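Local coordinates for PnpC (Pseudomonas putida, PDB 3N9T), which probably catalyses the iron(III)-dependent intradiol ring cleavage of hydroxyquinol, as a 1,2-dioxygenase that also carries bound phospholipid, at residues A123-V128 / Q153-G158; T188-C193 / L235-D240. All blocks are in the same frame, centred on the assembly; numbering follows the deposited sequence.

Contact 1: A123-V128 / Q153-G158; sequences ALTDGV and QTADNG
D156 lays its carboxylate against the backbone of D126 and G127, and this meeting makes up most of a small surface contact between two loops. OD2 of D156 comes within 3.6 Å of G127 CA, where no side chain intervenes. The same OD2 sits 3.2 Å from the carbonyl O of D126; both atoms are acceptors, so the approach is no hydrogen bond and probably costs a little electrostatically. The carboxylate is placed there by a first torsion that turns CG away from the carbonyl carbon of D156 and beside its backbone N (chi1 -83°). Its other oxygen works through solvent: a water donates to D156 OD1 at 3.3 Å and accepts from V128 N at 3.1 Å, a water-mediated bridge where the segments share no direct hydrogen bond. D126 meets D156 through its backbone, its own carboxylate staying clear with OD2 5.9 Å from D156 OD2, a spacing that probably limits repulsion between the like charges. At the other end T125 OG1 only grazes A155 CB, at 4.2 Å, and shares a weak hydrogen bond with N171 ND2. A155 opens a type I beta turn closed by the bond from G158 N to A155 O (2.9 Å). The contact joins the loops before strand 129-138 and after strand 148-152 in the beta-sheet domain of an intradiol dioxygenase, the turn shortly preceding the iron ligand Y160.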
# COMPACT_ATOMS: atom_id res chain seq x y z
N ALA A 123 4.26 -32.70 -22.97
CA ALA A 123 5.31 -32.88 -21.97
C ALA A 123 6.57 -33.32 -22.72
O ALA A 123 6.68 -34.44 -23.14
CB ALA A 123 4.96 -33.90 -20.94
N LEU A 124 7.48 -32.39 -22.89
CA LEU A 124 8.72 -32.74 -23.55
C LEU A 124 9.75 -33.16 -22.51
O LEU A 124 10.79 -33.70 -22.87
CB LEU A 124 9.19 -31.57 -24.45
CG LEU A 124 8.07 -30.96 -25.32
CD1 LEU A 124 8.63 -29.93 -26.22
CD2 LEU A 124 7.29 -31.99 -26.13
N THR A 125 9.46 -32.96 -21.22
CA THR A 125 10.37 -33.35 -20.12
C THR A 125 9.87 -34.57 -19.32
O THR A 125 8.80 -35.11 -19.60
CB THR A 125 10.69 -32.16 -19.20
OG1 THR A 125 9.48 -31.60 -18.67
CG2 THR A 125 11.42 -31.06 -19.98
N ASP A 126 10.66 -35.00 -18.34
CA ASP A 126 10.35 -36.12 -17.41
C ASP A 126 9.13 -35.85 -16.54
O ASP A 126 9.00 -34.75 -16.01
CB ASP A 126 11.49 -36.26 -16.35
CG ASP A 126 12.75 -36.92 -16.89
OD1 ASP A 126 12.75 -37.36 -18.08
OD2 ASP A 126 13.74 -37.00 -16.10
N GLY A 127 8.32 -36.87 -16.28
CA GLY A 127 7.27 -36.67 -15.27
C GLY A 127 6.42 -37.91 -15.31
O GLY A 127 6.71 -38.80 -16.05
N VAL A 128 5.38 -37.96 -14.50
CA VAL A 128 4.46 -39.08 -14.50
C VAL A 128 3.37 -38.80 -15.61
O VAL A 128 2.64 -37.81 -15.53
CB VAL A 128 3.74 -39.21 -13.13
CG1 VAL A 128 2.66 -40.33 -13.20
CG2 VAL A 128 4.77 -39.41 -11.93
N GLN A 153 1.42 -25.42 -17.57
CA GLN A 153 1.69 -25.98 -16.26
C GLN A 153 3.21 -25.98 -16.02
O GLN A 153 4.00 -25.89 -16.99
CB GLN A 153 1.18 -27.42 -16.18
CG GLN A 153 1.83 -28.41 -17.08
CD GLN A 153 1.36 -29.86 -16.78
OE1 GLN A 153 0.37 -30.29 -17.33
NE2 GLN A 153 2.05 -30.57 -15.88
N THR A 154 3.62 -26.09 -14.75
CA THR A 154 5.06 -26.16 -14.44
C THR A 154 5.61 -27.50 -14.79
O THR A 154 4.86 -28.48 -14.92
CB THR A 154 5.36 -26.02 -12.95
OG1 THR A 154 4.50 -26.90 -12.23
CG2 THR A 154 5.18 -24.63 -12.48
N ALA A 155 6.94 -27.56 -14.96
CA ALA A 155 7.61 -28.85 -15.09
C ALA A 155 7.78 -29.45 -13.67
O ALA A 155 7.37 -28.81 -12.69
CB ALA A 155 8.97 -28.64 -15.75
N ASP A 156 8.34 -30.66 -13.58
CA ASP A 156 8.82 -31.24 -12.29
C ASP A 156 9.65 -30.25 -11.46
O ASP A 156 9.35 -30.07 -10.27
CB ASP A 156 9.61 -32.55 -12.51
CG ASP A 156 8.68 -33.81 -12.66
OD1 ASP A 156 7.41 -33.69 -12.59
OD2 ASP A 156 9.26 -34.94 -12.85
N ASN A 157 10.62 -29.55 -12.06
CA ASN A 157 11.33 -28.48 -11.34
C ASN A 157 10.46 -27.31 -10.79
O ASN A 157 10.97 -26.35 -10.20
CB ASN A 157 12.55 -27.96 -12.16
CG ASN A 157 12.15 -27.04 -13.32
OD1 ASN A 157 10.96 -26.86 -13.59
ND2 ASN A 157 13.13 -26.46 -14.02
N GLY A 158 9.13 -27.37 -10.92
CA GLY A 158 8.33 -26.25 -10.41
C GLY A 158 8.55 -24.97 -11.19
O GLY A 158 8.23 -23.88 -10.71
O HOH W 1 4.67 -35.46 -12.78

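Contact 2: T188-C193 / L235-D240; sequences TTVPVC and LFNSDD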
# COMPACT_ATOMS: atom_id res chain seq x y z
N THR A 188 0.01 -35.12 -21.01
CA THR A 188 0.94 -34.32 -20.28
C THR A 188 1.60 -35.13 -19.16
O THR A 188 1.58 -36.39 -19.16
CB THR A 188 0.25 -33.01 -19.79
OG1 THR A 188 1.21 -32.10 -19.24
CG2 THR A 188 -0.95 -33.23 -18.81
N THR A 189 2.20 -34.43 -18.22
CA THR A 189 2.60 -35.11 -16.96
C THR A 189 1.79 -34.57 -15.79
O THR A 189 1.25 -33.49 -15.88
CB THR A 189 4.08 -34.96 -16.69
OG1 THR A 189 4.42 -33.58 -16.69
CG2 THR A 189 4.92 -35.77 -17.72
N VAL A 190 1.69 -35.36 -14.71
CA VAL A 190 0.91 -34.95 -13.58
C VAL A 190 1.53 -33.65 -13.07
O VAL A 190 2.73 -33.57 -12.86
CB VAL A 190 0.85 -36.00 -12.46
CG1 VAL A 190 0.05 -35.45 -11.29
CG2 VAL A 190 0.26 -37.31 -12.97
N PRO A 191 0.72 -32.59 -12.94
CA PRO A 191 1.30 -31.32 -12.42
C PRO A 191 1.85 -31.53 -10.99
O PRO A 191 1.30 -32.35 -10.23
CB PRO A 191 0.12 -30.37 -12.42
CG PRO A 191 -0.83 -30.95 -13.45
CD PRO A 191 -0.69 -32.47 -13.28
N VAL A 192 2.91 -30.82 -10.63
CA VAL A 192 3.46 -30.85 -9.26
C VAL A 192 3.32 -29.47 -8.56
O VAL A 192 3.30 -28.41 -9.21
CB VAL A 192 4.93 -31.37 -9.23
CG1 VAL A 192 5.09 -32.69 -10.11
CG2 VAL A 192 5.87 -30.35 -9.83
N CYS A 193 3.17 -29.49 -7.22
CA CYS A 193 3.13 -28.25 -6.41
C CYS A 193 4.49 -27.52 -6.50
O CYS A 193 5.54 -28.15 -6.77
CB CYS A 193 2.72 -28.57 -4.96
SG CYS A 193 3.77 -29.77 -4.14
N LEU A 235 -7.27 -26.07 -12.92
CA LEU A 235 -7.79 -27.38 -12.40
C LEU A 235 -6.75 -27.85 -11.42
O LEU A 235 -5.53 -27.92 -11.75
CB LEU A 235 -7.89 -28.43 -13.53
CG LEU A 235 -9.04 -28.13 -14.51
CD1 LEU A 235 -9.29 -29.43 -15.35
CD2 LEU A 235 -10.39 -27.69 -13.74
N PHE A 236 -7.14 -28.08 -10.18
CA PHE A 236 -6.16 -28.41 -9.14
C PHE A 236 -6.23 -29.90 -8.87
O PHE A 236 -7.34 -30.41 -8.78
CB PHE A 236 -6.52 -27.72 -7.81
CG PHE A 236 -6.40 -26.20 -7.87
CD1 PHE A 236 -5.19 -25.61 -7.59
CD2 PHE A 236 -7.49 -25.40 -8.24
CE1 PHE A 236 -5.04 -24.23 -7.65
CE2 PHE A 236 -7.33 -24.03 -8.31
CZ PHE A 236 -6.10 -23.46 -8.00
N ASN A 237 -5.07 -30.56 -8.65
CA ASN A 237 -5.06 -32.00 -8.31
C ASN A 237 -5.80 -32.23 -6.97
O ASN A 237 -5.42 -31.69 -5.94
CB ASN A 237 -3.64 -32.61 -8.16
CG ASN A 237 -2.71 -32.33 -9.36
OD1 ASN A 237 -2.94 -31.40 -10.15
ND2 ASN A 237 -1.62 -33.07 -9.44
N SER A 238 -6.78 -33.10 -7.00
CA SER A 238 -7.58 -33.46 -5.80
C SER A 238 -6.77 -33.91 -4.60
O SER A 238 -7.21 -33.84 -3.42
CB SER A 238 -8.42 -34.70 -6.14
OG SER A 238 -9.71 -34.25 -6.29
N ASP A 239 -5.62 -34.45 -4.84
CA ASP A 239 -5.01 -35.04 -3.67
C ASP A 239 -3.96 -34.20 -2.98
O ASP A 239 -3.20 -34.71 -2.15
CB ASP A 239 -4.53 -36.47 -4.03
CG ASP A 239 -5.72 -37.42 -4.28
OD1 ASP A 239 -6.67 -37.38 -3.42
OD2 ASP A 239 -5.76 -38.15 -5.34
N ASP A 240 -3.88 -32.92 -3.34
CA ASP A 240 -2.61 -32.19 -3.16
C ASP A 240 -2.53 -31.82 -1.69
O ASP A 240 -3.53 -31.48 -1.10
CB ASP A 240 -2.57 -30.93 -4.06
CG ASP A 240 -1.24 -30.21 -3.99
OD1 ASP A 240 -0.43 -30.34 -4.94
OD2 ASP A 240 -0.98 -29.51 -2.99
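The chain from V190 to C193, just past strand 183-189, faces the end of strand 231-237 and the type I beta turn N237-D240, with the CA atoms of P191 and N237 7.6 Å apart. This lies close to the iron site of the intradiol dioxygenase fold: the segment 188-193 runs straight into the ligand Y194, and N237 lies near the ligand H218. The amide of N237 does most of the work. With CG turned away from its own carbonyl carbon (chi1 -51°), ND2 reaches P191 O at 3.1 Å in the one hydrogen bond between the segments. It is a bent bond, 137° at the hydrogen, and the donor stands 29° off the carbonyl plane. The same ND2 lies 3.4 Å from V190 CG1, while OD1 rests against the proline ring, 3.9 Å from P191 CG. Y259 of strand 256-262 touches both P191 and N237. Shortening N237 to an alanine would probably leave P191 O without its amide donor and open a gap beside the proline ring. At the end of the turn, D240 holds its carboxylate by hydrogen bonds from A217 N to OD1 and from Y242 N to OD2. Its approach to the cysteine is therefore packing alone, with D240 OD1 3.6 Å from C193 CB.

In the fold
From the N terminus, the chain enters contact 1 on the loop leading into strand 129-138, and the contact closes after strand 148-152 has joined the sheet. Contact 2 opens later, at the end of strand 183-189, and closes at the end of strand 231-237, past helix 201-209 and strand 214-224. The two are in series, neither nested nor crossed, with centres about 11 Å apart. They nevertheless touch: V128 O probably accepts from V190 N, Q153 OE1 is probably hydrogen-bonded to T188 OG1, and V192 CG2 packs on D156 O. Segment 188-193 thus lies between the surface loops of contact 1 and the strand end near the iron.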